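Local atomic coordinates of SCO family protein (PDB entry 3ME7), a protein that probably binds copper and takes part in electron transport, this chain being the thioredoxin-like part of a membrane-bound member of the SCO1/2 family. Residues T5-D10 with F21-L26; G9-V14 with F107-A112; K49-V54 with V146-L151; P127-V132 with K140-G145. All blocks are in the same frame, centred on the assembly; numbering follows the deposited sequence.

Interaction 1. Residues T5-D10 with F21-L26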
loop_
_atom_site.group_PDB
_atom_site.type_symbol
_atom_site.label_atom_id
_atom_site.label_comp_id
_atom_site.label_asym_id
_atom_site.label_seq_id
_atom_site.Cartn_x
_atom_site.Cartn_y
_atom_site.Cartn_z
ATOM N N THR A 5 -6.452 -14.313 -1.211
ATOM C CA THR A 5 -6.177 -14.278 -2.638
ATOM C C THR A 5 -4.875 -13.503 -2.868
ATOM O O THR A 5 -4.393 -12.782 -1.970
ATOM C CB THR A 5 -7.320 -13.658 -3.426
ATOM O OG1 THR A 5 -7.489 -12.313 -3.008
ATOM C CG2 THR A 5 -8.623 -14.436 -3.220
ATOM N N TYR A 6 -4.304 -13.663 -4.057
ATOM C CA TYR A 6 -2.987 -13.142 -4.365
ATOM C C TYR A 6 -3.095 -11.902 -5.236
ATOM O O TYR A 6 -3.923 -11.852 -6.166
ATOM C CB TYR A 6 -2.158 -14.197 -5.103
ATOM C CG TYR A 6 -1.609 -15.272 -4.183
ATOM C CD1 TYR A 6 -2.419 -16.318 -3.756
ATOM C CD2 TYR A 6 -0.291 -15.230 -3.734
ATOM C CE1 TYR A 6 -1.928 -17.293 -2.892
ATOM C CE2 TYR A 6 0.212 -16.204 -2.889
ATOM C CZ TYR A 6 -0.620 -17.233 -2.460
ATOM O OH TYR A 6 -0.145 -18.224 -1.613
ATOM N N VAL A 7 -2.255 -10.911 -4.953
ATOM C CA VAL A 7 -2.103 -9.784 -5.874
ATOM C C VAL A 7 -1.194 -10.232 -7.034
ATOM O O VAL A 7 -0.091 -10.728 -6.791
ATOM C CB VAL A 7 -1.535 -8.518 -5.177
ATOM C CG1 VAL A 7 -1.553 -7.339 -6.152
ATOM C CG2 VAL A 7 -2.382 -8.146 -3.954
ATOM N N PRO A 8 -1.656 -10.085 -8.294
ATOM C CA PRO A 8 -0.861 -10.533 -9.443
ATOM C C PRO A 8 0.548 -9.961 -9.432
ATOM O O PRO A 8 0.739 -8.748 -9.291
ATOM C CB PRO A 8 -1.655 -10.008 -10.653
ATOM C CG PRO A 8 -3.071 -10.020 -10.164
ATOM C CD PRO A 8 -2.975 -9.585 -8.713
ATOM N N GLY A 9 1.532 -10.832 -9.597
ATOM C CA GLY A 9 2.932 -10.435 -9.481
ATOM C C GLY A 9 3.474 -9.691 -10.693
ATOM O O GLY A 9 4.489 -8.999 -10.606
ATOM N N ASP A 10 2.789 -9.822 -11.828
ATOM C CA ASP A 10 3.273 -9.192 -13.045
ATOM C C ASP A 10 2.825 -7.737 -13.224
ATOM O O ASP A 10 3.170 -7.114 -14.236
ATOM C CB ASP A 10 2.921 -10.034 -14.286
ATOM C CG ASP A 10 1.425 -10.277 -14.441
ATOM O OD1 ASP A 10 0.638 -9.991 -13.507
ATOM O OD2 ASP A 10 1.030 -10.788 -15.512
ATOM N N PHE A 21 9.398 -1.491 -12.002
ATOM C CA PHE A 21 9.554 -2.837 -11.452
ATOM C C PHE A 21 8.218 -3.570 -11.451
ATOM O O PHE A 21 7.147 -2.956 -11.596
ATOM C CB PHE A 21 10.146 -2.789 -10.029
ATOM C CG PHE A 21 9.239 -2.142 -8.997
ATOM C CD1 PHE A 21 9.179 -0.743 -8.859
ATOM C CD2 PHE A 21 8.473 -2.923 -8.136
ATOM C CE1 PHE A 21 8.345 -0.147 -7.904
ATOM C CE2 PHE A 21 7.642 -2.342 -7.167
ATOM C CZ PHE A 21 7.578 -0.940 -7.058
ATOM N N GLN A 22 8.283 -4.891 -11.298
ATOM C CA GLN A 22 7.071 -5.680 -11.164
ATOM C C GLN A 22 6.828 -5.989 -9.708
ATOM O O GLN A 22 7.767 -6.108 -8.916
ATOM C CB GLN A 22 7.138 -6.948 -12.004
ATOM C CG GLN A 22 6.928 -6.639 -13.478
ATOM C CD GLN A 22 7.101 -7.843 -14.343
ATOM O OE1 GLN A 22 8.190 -8.406 -14.417
ATOM N NE2 GLN A 22 6.023 -8.254 -15.012
ATOM N N LEU A 23 5.560 -6.089 -9.333
ATOM C CA LEU A 23 5.240 -6.354 -7.944
ATOM C C LEU A 23 5.980 -7.590 -7.407
ATOM O O LEU A 23 6.433 -7.592 -6.257
ATOM C CB LEU A 23 3.731 -6.479 -7.752
ATOM C CG LEU A 23 3.300 -6.679 -6.305
ATOM C CD1 LEU A 23 3.816 -5.523 -5.422
ATOM C CD2 LEU A 23 1.793 -6.759 -6.260
ATOM N N LYS A 24 6.134 -8.614 -8.241
ATOM C CA LYS A 24 6.863 -9.830 -7.854
ATOM C C LYS A 24 8.297 -9.546 -7.386
ATOM O O LYS A 24 8.898 -10.339 -6.644
ATOM C CB LYS A 24 6.877 -10.836 -9.009
ATOM C CG LYS A 24 7.751 -10.422 -10.190
ATOM C CD LYS A 24 7.861 -11.539 -11.213
ATOM C CE LYS A 24 6.531 -11.789 -11.904
ATOM N NZ LYS A 24 6.609 -12.964 -12.826
ATOM N N ASN A 25 8.863 -8.420 -7.822
ATOM C CA ASN A 25 10.245 -8.075 -7.464
ATOM C C ASN A 25 10.395 -7.740 -5.981
ATOM O O ASN A 25 11.510 -7.696 -5.450
ATOM C CB ASN A 25 10.766 -6.903 -8.301
ATOM C CG ASN A 25 10.784 -7.200 -9.800
ATOM O OD1 ASN A 25 10.645 -6.287 -10.622
ATOM N ND2 ASN A 25 10.945 -8.469 -10.166
ATOM N N LEU A 26 9.265 -7.504 -5.326
ATOM C CA LEU A 26 9.231 -7.188 -3.895
ATOM C C LEU A 26 8.959 -8.407 -3.039
ATOM O O LEU A 26 8.887 -8.285 -1.816
ATOM C CB LEU A 26 8.157 -6.137 -3.581
ATOM C CG LEU A 26 8.231 -4.752 -4.261
ATOM C CD1 LEU A 26 7.049 -3.905 -3.828
ATOM C CD2 LEU A 26 9.519 -4.032 -3.949
#
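The carboxamide of Gln-22 and the peptide carbonyls of Gly-9 and Asp-10 are the flat groups that meet. Asp-10 O lies nearly in the plane of the amide, 12° out of it, and accepts a hydrogen bond of 3.2 Å from Gln-22 NE2. Seen from the acceptor the approach is strongly bent, the donor standing at 106° to the C=O bond and tilted from the carbonyl plane. The Gly-9 carbonyl is met in its own plane: Lys-24 N binds Gly-9 O on a lone pair at 2.9 Å. Lys-24 CB packs against the same oxygen, 3.4 Å from Gly-9 O. A CB on Gly-9 would come within about 3.2 Å of Lys-24 CB, a tight fit. An alanine in place of Gln-22 would probably leave Asp-10 O without this side-chain donor and the loop at Asp-10 less firmly held to the end of strand 20-22. On the buried side Val-7 CG1, anti to its backbone N (chi1 -174°), presses on Leu-23 CD2 at 3.4 Å, closer than usual for methyls, the two side chains crossing at about a right angle. Val-7 also rests on Leu-109 of helix 103-112 and Ile-139 of strand 139-144. Backbone bonds from Phe-21 to Leu-13 and from Leu-23 to Ile-11 pair the 21-26 segment with the chain leading through strand 12-15, at one edge of the seven-stranded sheet.

Interaction 2. Residues G9-V14 with F107-A112; sequences GDITLV and FKLLDA
Asp-10 and Lys-108 supply the polar part of this contact, a salt bridge of 3.0 Å between Asp-10 OD1 and Lys-108 NZ. The ammonium comes in from above the carboxylate, 50° out of its plane, and the two side chains cross at about a right angle. The lysine chain turns at its third torsion (chi3 77°), which places CE within 3.6 Å of Asp-10 OD1. Lys-108 was modelled in two conformers; the bridge is described for one of them and is to that extent doubtful. Both partners lie toward the outer side of the contact, where Asp-10 is exposed.

The remainder is apolar. Ile-11 lies under the lysine chain, the two running past each other in opposite directions, with Ile-11 CG1 4.0 Å from Lys-108 CB. Its second torsion is extended (chi2 165°), carrying CD1 on to the helix backbone, where it lies 3.7 Å from Leu-109 N. The same methyl touches the Leu-109 side chain, CD1 to CB being 4.0 Å. Deeper in, Leu-13 CD2 and Leu-109 CD2 meet more loosely at 4.4 Å.

Helix 103-112 thus lies against the start of strand 12-15 through Lys-108 and Leu-109. Asp-105, near its beginning, accepts a hydrogen bond from Thr-12 N through OD1, a second tie between helix and strand. Leu-109 also reaches Phe-70 of strand 66-71, placing the helix across one face of the thioredoxin-like sheet.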
loop_
_atom_site.group_PDB
_atom_site.type_symbol
_atom_site.label_atom_id
_atom_site.label_comp_id
_atom_site.label_asym_id
_atom_site.label_seq_id
_atom_site.Cartn_x
_atom_site.Cartn_y
_atom_site.Cartn_z
ATOM N N GLY A 9 1.532 -10.832 -9.597
ATOM C CA GLY A 9 2.932 -10.435 -9.481
ATOM C C GLY A 9 3.474 -9.691 -10.693
ATOM O O GLY A 9 4.489 -8.999 -10.606
ATOM N N ASP A 10 2.789 -9.822 -11.828
ATOM C CA ASP A 10 3.273 -9.192 -13.045
ATOM C C ASP A 10 2.825 -7.737 -13.224
ATOM O O ASP A 10 3.170 -7.114 -14.236
ATOM C CB ASP A 10 2.921 -10.034 -14.286
ATOM C CG ASP A 10 1.425 -10.277 -14.441
ATOM O OD1 ASP A 10 0.638 -9.991 -13.507
ATOM O OD2 ASP A 10 1.030 -10.788 -15.512
ATOM N N ILE A 11 2.070 -7.201 -12.253
ATOM C CA ILE A 11 1.708 -5.783 -12.250
ATOM C C ILE A 11 2.983 -4.938 -12.285
ATOM O O ILE A 11 3.875 -5.120 -11.444
ATOM C CB ILE A 11 0.880 -5.460 -10.994
ATOM C CG1 ILE A 11 -0.515 -6.063 -11.163
ATOM C CG2 ILE A 11 0.796 -3.932 -10.754
ATOM C CD1 ILE A 11 -1.340 -6.157 -9.884
ATOM N N THR A 12 3.050 -4.012 -13.241
ATOM C CA THR A 12 4.184 -3.115 -13.357
ATOM C C THR A 12 3.868 -1.801 -12.658
ATOM O O THR A 12 2.834 -1.158 -12.947
ATOM C CB THR A 12 4.571 -2.867 -14.831
ATOM O OG1 THR A 12 4.943 -4.112 -15.449
ATOM C CG2 THR A 12 5.763 -1.903 -14.904
ATOM N N LEU A 13 4.753 -1.433 -11.728
ATOM C CA LEU A 13 4.705 -0.175 -10.994
ATOM C C LEU A 13 5.916 0.671 -11.361
ATOM O O LEU A 13 6.937 0.150 -11.820
ATOM C CB LEU A 13 4.700 -0.466 -9.487
ATOM C CG LEU A 13 3.578 -1.384 -8.998
ATOM C CD1 LEU A 13 3.910 -1.839 -7.545
ATOM C CD2 LEU A 13 2.237 -0.716 -9.083
ATOM N N VAL A 14 5.800 1.979 -11.168
ATOM C CA VAL A 14 6.882 2.927 -11.418
ATOM C C VAL A 14 6.971 3.800 -10.165
ATOM O O VAL A 14 5.962 4.434 -9.763
ATOM C CB VAL A 14 6.599 3.805 -12.652
ATOM C CG1 VAL A 14 7.830 4.625 -13.022
ATOM C CG2 VAL A 14 6.162 2.944 -13.842
ATOM N N PHE A 107 -6.048 -1.476 -12.695
ATOM C CA PHE A 107 -7.291 -2.317 -12.587
ATOM C C PHE A 107 -7.042 -3.555 -11.802
ATOM O O PHE A 107 -7.816 -3.964 -10.933
ATOM C CB PHE A 107 -7.782 -2.807 -13.981
ATOM C CG PHE A 107 -8.649 -4.089 -13.938
ATOM C CD1 PHE A 107 -9.898 -4.084 -13.326
ATOM C CD2 PHE A 107 -8.223 -5.275 -14.532
ATOM C CE1 PHE A 107 -10.709 -5.230 -13.281
ATOM C CE2 PHE A 107 -9.029 -6.445 -14.492
ATOM C CZ PHE A 107 -10.295 -6.425 -13.849
ATOM N N LYS A 108 -5.953 -4.227 -12.212
ATOM C CA LYS A 108 -5.566 -5.541 -11.672
ATOM C C LYS A 108 -5.266 -5.426 -10.187
ATOM O O LYS A 108 -5.691 -6.260 -9.385
ATOM C CB LYS A 108 -4.338 -6.127 -12.391
ATOM C CG LYS A 108 -4.644 -6.911 -13.662
ATOM C CD LYS A 108 -3.399 -7.068 -14.526
ATOM C CE LYS A 108 -2.434 -8.128 -14.019
ATOM N NZ LYS A 108 -1.372 -8.414 -15.045
ATOM N N LEU A 109 -4.554 -4.372 -9.823
ATOM C CA LEU A 109 -4.195 -4.153 -8.442
ATOM C C LEU A 109 -5.436 -3.855 -7.596
ATOM O O LEU A 109 -5.651 -4.490 -6.553
ATOM C CB LEU A 109 -3.178 -3.012 -8.353
ATOM C CG LEU A 109 -2.664 -2.613 -6.971
ATOM C CD1 LEU A 109 -2.206 -3.820 -6.195
ATOM C CD2 LEU A 109 -1.557 -1.574 -7.128
ATOM N N LEU A 110 -6.269 -2.917 -8.042
ATOM C CA LEU A 110 -7.492 -2.556 -7.298
ATOM C C LEU A 110 -8.489 -3.715 -7.248
ATOM O O LEU A 110 -9.160 -3.931 -6.231
ATOM C CB LEU A 110 -8.143 -1.317 -7.926
ATOM C CG LEU A 110 -7.258 -0.066 -7.926
ATOM C CD1 LEU A 110 -8.063 1.102 -8.541
ATOM C CD2 LEU A 110 -6.700 0.310 -6.527
ATOM N N ASP A 111 -8.593 -4.454 -8.349
ATOM C CA ASP A 111 -9.460 -5.623 -8.383
ATOM C C ASP A 111 -9.036 -6.649 -7.331
ATOM O O ASP A 111 -9.885 -7.205 -6.623
ATOM C CB ASP A 111 -9.479 -6.250 -9.778
ATOM C CG ASP A 111 -10.453 -7.393 -9.870
ATOM O OD1 ASP A 111 -11.664 -7.140 -9.726
ATOM O OD2 ASP A 111 -10.017 -8.528 -10.066
ATOM N N ALA A 112 -7.727 -6.870 -7.210
ATOM C CA ALA A 112 -7.243 -7.880 -6.271
ATOM C C ALA A 112 -7.617 -7.515 -4.831
ATOM O O ALA A 112 -7.959 -8.402 -4.037
ATOM C CB ALA A 112 -5.741 -8.060 -6.407
#

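Interaction 3. Residues K49-V54 with V146-L151; sequences KSLLKV and VNYNYL
Ser-50 and Tyr-148 make the tight half of the contact. The serine hydroxyl stands anti to its own backbone N (chi1 -168°) and accepts a hydrogen bond of 3.2 Å from Tyr-148 N to Ser-50 OG, nearly straight at 165°. The same oxygen is also in close contact with the ring, Ser-50 OG lying 3.1 Å from Tyr-148 CD2 and oblique to the ring plane. Ser-50 CB meets the backbone too, at 3.3 Å from Val-146 O. The ring of Tyr-148 reaches in beneath helix 43-52 with Leu-51 N at its edge and in its plane, while Leu-51 CG sits obliquely to it, 4.0 Å from Tyr-148 CE2. Phe-153 of helix 150-160 packs edge-to-face with the same ring, and the phenol OH makes a weak hydrogen bond to Gly-145 O.

Toward the start of helix 150-160 the fit is looser. Val-54 touches the other segment chiefly through CG2, which lies 4.0 Å from Tyr-150 CA, although its side chain is buried and also packs on Phe-153. Tyr-150 is exposed, its ring resting on Lys-57 and Leu-58 of helix 55-58. Asn-149, also exposed, turns away to act as the N-cap of helix 150-160.

Val-146 lies about 8 Å, side chain to side chain, from His-126 and Cys-44, predicted copper ligands, the cysteine here being in a disulfide with Cys-40. A neutral hydroxyl set against a backbone N-H satisfies the Tyr-148 amide without bringing a charge into this interface.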
loop_
_atom_site.group_PDB
_atom_site.type_symbol
_atom_site.label_atom_id
_atom_site.label_comp_id
_atom_site.label_asym_id
_atom_site.label_seq_id
_atom_site.Cartn_x
_atom_site.Cartn_y
_atom_site.Cartn_z
ATOM N N LYS A 49 -0.318 10.381 7.162
ATOM C CA LYS A 49 0.184 10.882 8.447
ATOM C C LYS A 49 0.045 9.815 9.532
ATOM O O LYS A 49 0.931 9.670 10.374
ATOM C CB LYS A 49 -0.572 12.147 8.865
ATOM C CG LYS A 49 -0.234 13.355 8.019
ATOM C CD LYS A 49 -1.161 14.513 8.342
ATOM C CE LYS A 49 -0.795 15.721 7.497
ATOM N NZ LYS A 49 -1.500 16.916 7.991
ATOM N N SER A 50 -1.065 9.077 9.513
ATOM C CA SER A 50 -1.248 7.987 10.473
ATOM C C SER A 50 -0.205 6.872 10.293
ATOM O O SER A 50 0.360 6.383 11.277
ATOM C CB SER A 50 -2.671 7.440 10.414
ATOM O OG SER A 50 -2.901 6.582 11.522
ATOM N N LEU A 51 0.049 6.473 9.046
ATOM C CA LEU A 51 1.136 5.535 8.735
ATOM C C LEU A 51 2.495 6.031 9.169
ATOM O O LEU A 51 3.284 5.269 9.711
ATOM C CB LEU A 51 1.175 5.263 7.224
ATOM C CG LEU A 51 0.098 4.307 6.756
ATOM C CD1 LEU A 51 0.233 4.175 5.238
ATOM C CD2 LEU A 51 0.229 2.923 7.424
ATOM N N LEU A 52 2.780 7.312 8.941
ATOM C CA LEU A 52 4.053 7.876 9.370
ATOM C C LEU A 52 4.251 7.708 10.876
ATOM O O LEU A 52 5.383 7.595 11.319
ATOM C CB LEU A 52 4.156 9.365 8.997
ATOM C CG LEU A 52 4.353 9.643 7.504
ATOM C CD1 LEU A 52 4.105 11.128 7.221
ATOM C CD2 LEU A 52 5.738 9.244 7.019
ATOM N N LYS A 53 3.159 7.696 11.640
ATOM C CA LYS A 53 3.224 7.585 13.109
ATOM C C LYS A 53 3.092 6.163 13.663
ATOM O O LYS A 53 3.172 5.970 14.881
ATOM C CB LYS A 53 2.244 8.559 13.789
ATOM C CG LYS A 53 2.735 10.009 13.709
ATOM C CD LYS A 53 1.688 11.080 14.029
ATOM C CE LYS A 53 2.348 12.459 13.997
ATOM N NZ LYS A 53 1.397 13.591 14.246
ATOM N N VAL A 54 2.863 5.175 12.800
ATOM C CA VAL A 54 2.864 3.778 13.248
ATOM C C VAL A 54 4.018 2.960 12.679
ATOM O O VAL A 54 4.569 2.113 13.384
ATOM C CB VAL A 54 1.489 3.062 13.029
ATOM C CG1 VAL A 54 1.193 2.787 11.535
ATOM C CG2 VAL A 54 1.409 1.744 13.831
ATOM N N VAL A 146 -8.569 5.636 9.324
ATOM C CA VAL A 146 -7.506 6.640 9.273
ATOM C C VAL A 146 -6.856 6.851 10.642
ATOM O O VAL A 146 -5.974 7.701 10.772
ATOM C CB VAL A 146 -8.010 8.003 8.717
ATOM C CG1 VAL A 146 -8.712 7.825 7.376
ATOM C CG2 VAL A 146 -8.951 8.685 9.698
ATOM N N ASN A 147 -7.308 6.101 11.645
ATOM C CA ASN A 147 -6.861 6.256 13.034
ATOM C C ASN A 147 -6.234 4.950 13.510
ATOM O O ASN A 147 -6.855 4.210 14.270
ATOM C CB ASN A 147 -8.053 6.639 13.946
ATOM C CG ASN A 147 -8.726 7.958 13.544
ATOM O OD1 ASN A 147 -8.060 8.980 13.366
ATOM N ND2 ASN A 147 -10.061 7.942 13.423
ATOM N N TYR A 148 -5.016 4.668 13.043
ATOM C CA TYR A 148 -4.405 3.338 13.210
ATOM C C TYR A 148 -3.874 3.102 14.608
ATOM O O TYR A 148 -3.353 4.025 15.257
ATOM C CB TYR A 148 -3.303 3.094 12.163
ATOM C CG TYR A 148 -3.769 3.297 10.740
ATOM C CD1 TYR A 148 -4.979 2.759 10.304
ATOM C CD2 TYR A 148 -2.998 4.010 9.819
ATOM C CE1 TYR A 148 -5.418 2.946 9.009
ATOM C CE2 TYR A 148 -3.438 4.211 8.516
ATOM C CZ TYR A 148 -4.635 3.672 8.114
ATOM O OH TYR A 148 -5.083 3.868 6.833
ATOM N N ASN A 149 -4.039 1.871 15.088
ATOM C CA ASN A 149 -3.396 1.477 16.324
ATOM C C ASN A 149 -2.257 0.501 16.065
ATOM O O ASN A 149 -2.219 -0.204 15.058
ATOM C CB ASN A 149 -4.389 0.987 17.390
ATOM C CG ASN A 149 -5.101 -0.288 16.999
ATOM O OD1 ASN A 149 -4.543 -1.382 17.086
ATOM N ND2 ASN A 149 -6.360 -0.157 16.612
ATOM N N TYR A 150 -1.307 0.496 16.990
ATOM C CA TYR A 150 -0.127 -0.325 16.895
ATOM C C TYR A 150 -0.453 -1.818 16.840
ATOM O O TYR A 150 0.080 -2.547 15.988
ATOM C CB TYR A 150 0.765 -0.013 18.099
ATOM C CG TYR A 150 1.949 -0.939 18.285
ATOM C CD1 TYR A 150 3.063 -0.874 17.445
ATOM C CD2 TYR A 150 1.947 -1.877 19.319
ATOM C CE1 TYR A 150 4.150 -1.723 17.632
ATOM C CE2 TYR A 150 3.011 -2.731 19.520
ATOM C CZ TYR A 150 4.113 -2.655 18.671
ATOM O OH TYR A 150 5.183 -3.499 18.858
ATOM N N LEU A 151 -1.330 -2.272 17.739
ATOM C CA LEU A 151 -1.600 -3.703 17.836
ATOM C C LEU A 151 -2.105 -4.279 16.518
ATOM O O LEU A 151 -1.657 -5.349 16.103
ATOM C CB LEU A 151 -2.561 -4.035 18.979
ATOM C CG LEU A 151 -2.665 -5.536 19.279
ATOM C CD1 LEU A 151 -1.290 -6.113 19.602
ATOM C CD2 LEU A 151 -3.633 -5.800 20.432
#

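Interaction 4. Residues P127-V132 with K140-G145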
loop_
_atom_site.group_PDB
_atom_site.type_symbol
_atom_site.label_atom_id
_atom_site.label_comp_id
_atom_site.label_asym_id
_atom_site.label_seq_id
_atom_site.Cartn_x
_atom_site.Cartn_y
_atom_site.Cartn_z
ATOM N N PRO A 127 -12.786 3.944 -0.239
ATOM C CA PRO A 127 -12.461 3.444 1.101
ATOM C C PRO A 127 -11.106 3.892 1.620
ATOM O O PRO A 127 -10.183 4.212 0.844
ATOM C CB PRO A 127 -12.479 1.915 0.943
ATOM C CG PRO A 127 -12.321 1.660 -0.503
ATOM C CD PRO A 127 -12.764 2.880 -1.263
ATOM N N ASN A 128 -11.004 3.895 2.937
ATOM C CA ASN A 128 -9.735 4.121 3.635
ATOM C C ASN A 128 -9.187 2.781 4.055
ATOM O O ASN A 128 -9.704 2.168 4.976
ATOM C CB ASN A 128 -9.953 5.020 4.861
ATOM C CG ASN A 128 -10.585 6.357 4.492
ATOM O OD1 ASN A 128 -10.186 7.005 3.524
ATOM N ND2 ASN A 128 -11.579 6.765 5.243
ATOM N N VAL A 129 -8.136 2.321 3.380
ATOM C CA VAL A 129 -7.661 0.976 3.627
ATOM C C VAL A 129 -6.147 0.873 3.484
ATOM O O VAL A 129 -5.547 1.550 2.650
ATOM C CB VAL A 129 -8.362 -0.063 2.702
ATOM C CG1 VAL A 129 -7.986 0.167 1.237
ATOM C CG2 VAL A 129 -8.017 -1.494 3.154
ATOM N N VAL A 130 -5.541 0.032 4.328
ATOM C CA VAL A 130 -4.168 -0.391 4.149
ATOM C C VAL A 130 -4.221 -1.903 4.043
ATOM O O VAL A 130 -4.969 -2.559 4.772
ATOM C CB VAL A 130 -3.294 0.083 5.344
ATOM C CG1 VAL A 130 -1.920 -0.570 5.345
ATOM C CG2 VAL A 130 -3.136 1.593 5.279
ATOM N N VAL A 131 -3.464 -2.463 3.101
ATOM C CA VAL A 131 -3.527 -3.893 2.833
ATOM C C VAL A 131 -2.165 -4.473 3.183
ATOM O O VAL A 131 -1.125 -3.891 2.851
ATOM C CB VAL A 131 -3.861 -4.212 1.353
ATOM C CG1 VAL A 131 -4.111 -5.724 1.167
ATOM C CG2 VAL A 131 -5.087 -3.437 0.870
ATOM N N VAL A 132 -2.166 -5.635 3.844
ATOM C CA VAL A 132 -0.908 -6.264 4.224
ATOM C C VAL A 132 -0.767 -7.596 3.503
ATOM O O VAL A 132 -1.621 -8.467 3.630
ATOM C CB VAL A 132 -0.770 -6.436 5.759
ATOM C CG1 VAL A 132 0.645 -6.945 6.067
ATOM C CG2 VAL A 132 -0.980 -5.095 6.455
ATOM N N LYS A 140 -3.091 -10.870 3.403
ATOM C CA LYS A 140 -3.175 -11.486 4.722
ATOM C C LYS A 140 -3.995 -10.668 5.722
ATOM O O LYS A 140 -4.488 -11.212 6.699
ATOM C CB LYS A 140 -1.787 -11.803 5.269
ATOM C CG LYS A 140 -1.097 -12.991 4.560
ATOM C CD LYS A 140 -1.836 -14.331 4.820
ATOM C CE LYS A 140 -1.175 -15.491 4.120
ATOM N NZ LYS A 140 -2.024 -16.744 4.107
ATOM N N ASP A 141 -4.137 -9.365 5.485
ATOM C CA ASP A 141 -4.956 -8.546 6.381
ATOM C C ASP A 141 -5.340 -7.239 5.711
ATOM O O ASP A 141 -4.620 -6.747 4.845
ATOM C CB ASP A 141 -4.182 -8.243 7.682
ATOM C CG ASP A 141 -5.091 -8.119 8.897
ATOM O OD1 ASP A 141 -6.338 -8.109 8.743
ATOM O OD2 ASP A 141 -4.550 -8.037 10.021
ATOM N N TYR A 142 -6.502 -6.703 6.105
ATOM C CA TYR A 142 -6.931 -5.368 5.728
ATOM C C TYR A 142 -7.088 -4.559 7.005
ATOM O O TYR A 142 -7.664 -5.052 7.994
ATOM C CB TYR A 142 -8.297 -5.412 5.050
ATOM C CG TYR A 142 -8.303 -5.952 3.650
ATOM C CD1 TYR A 142 -7.908 -5.157 2.574
ATOM C CD2 TYR A 142 -8.724 -7.251 3.383
ATOM C CE1 TYR A 142 -7.916 -5.637 1.281
ATOM C CE2 TYR A 142 -8.756 -7.741 2.074
ATOM C CZ TYR A 142 -8.352 -6.921 1.028
ATOM O OH TYR A 142 -8.361 -7.396 -0.243
ATOM N N ILE A 143 -6.583 -3.330 6.979
ATOM C CA ILE A 143 -6.676 -2.412 8.115
ATOM C C ILE A 143 -7.381 -1.176 7.591
ATOM O O ILE A 143 -6.840 -0.455 6.762
ATOM C CB ILE A 143 -5.295 -2.056 8.715
ATOM C CG1 ILE A 143 -4.597 -3.334 9.226
ATOM C CG2 ILE A 143 -5.421 -0.996 9.824
ATOM C CD1 ILE A 143 -3.128 -3.147 9.524
ATOM N N TYR A 144 -8.601 -0.947 8.073
ATOM C CA TYR A 144 -9.417 0.156 7.566
ATOM C C TYR A 144 -9.376 1.375 8.455
ATOM O O TYR A 144 -9.046 1.288 9.634
ATOM C CB TYR A 144 -10.867 -0.289 7.403
ATOM C CG TYR A 144 -11.033 -1.324 6.320
ATOM C CD1 TYR A 144 -11.064 -0.948 4.986
ATOM C CD2 TYR A 144 -11.146 -2.676 6.632
ATOM C CE1 TYR A 144 -11.206 -1.903 3.969
ATOM C CE2 TYR A 144 -11.268 -3.638 5.624
ATOM C CZ TYR A 144 -11.296 -3.233 4.304
ATOM O OH TYR A 144 -11.423 -4.165 3.279
ATOM N N GLY A 145 -9.717 2.506 7.847
ATOM C CA GLY A 145 -9.849 3.768 8.560
ATOM C C GLY A 145 -8.615 4.630 8.463
ATOM O O GLY A 145 -7.733 4.408 7.611
#
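Tyr-144 runs alongside the opposite strand, starting at Asn-128 and passing beside Val-129. Its CB lies 3.6 Å from Asn-128 O. CG is anti to the carbonyl carbon (chi1 -67°), which starts the ring off beside Val-129. Asn-128 O stays at the ring's edge, near its plane, 3.4 Å from Tyr-144 CD1. Further out Tyr-144 CE1 meets Val-129 CG2 at a tight 3.3 Å, the two side chains pointing the same way, and CZ still touches that methyl. At the tip, Tyr-144 OH hangs 3.6 Å above one face of the Tyr-142 ring, toward its rim. Tyr-142 in turn lies beside Val-131, whose CG2 is 3.6 Å from Tyr-142 CE1, and its own OH is bound by Ser-2 N. An alanine in place of Val-131 would probably open a gap beside Tyr-142 CE1 and let that ring shift.

The side chain of Asn-128 is about 4 Å from that of His-126, a predicted copper ligand. Toward the hairpin's connecting loop lies a classic beta bulge, where Lys-140 N and Asp-141 N both donate to Val-132 O, at 2.8 and 3.3 Å. Backbone polar groups are thus paired along the antiparallel ladder, among largely aliphatic and aromatic side chains.

In the fold
From the N terminus, interaction 1 closes first: the 5-10 segment meets the chain again at the end of strand 20-22, where the hairpin with strand 12-15 closes. Sharing Gly-9 and Asp-10 with it, interaction 2 starts from the same stretch and closes a far longer loop at helix 103-112. Interaction 3 opens inside that loop, on helix 43-52, and closes beyond it, so the two cross, lying on opposite sides of the chain's centre. The hairpin of interaction 4 is nested within the loop of interaction 3 and touches it, Tyr-148 packing on Val-130 and Ile-143. In the large mixed sheet, interactions 1 and 2 lie toward the 20-22 edge, interaction 4 at the 139-144 edge.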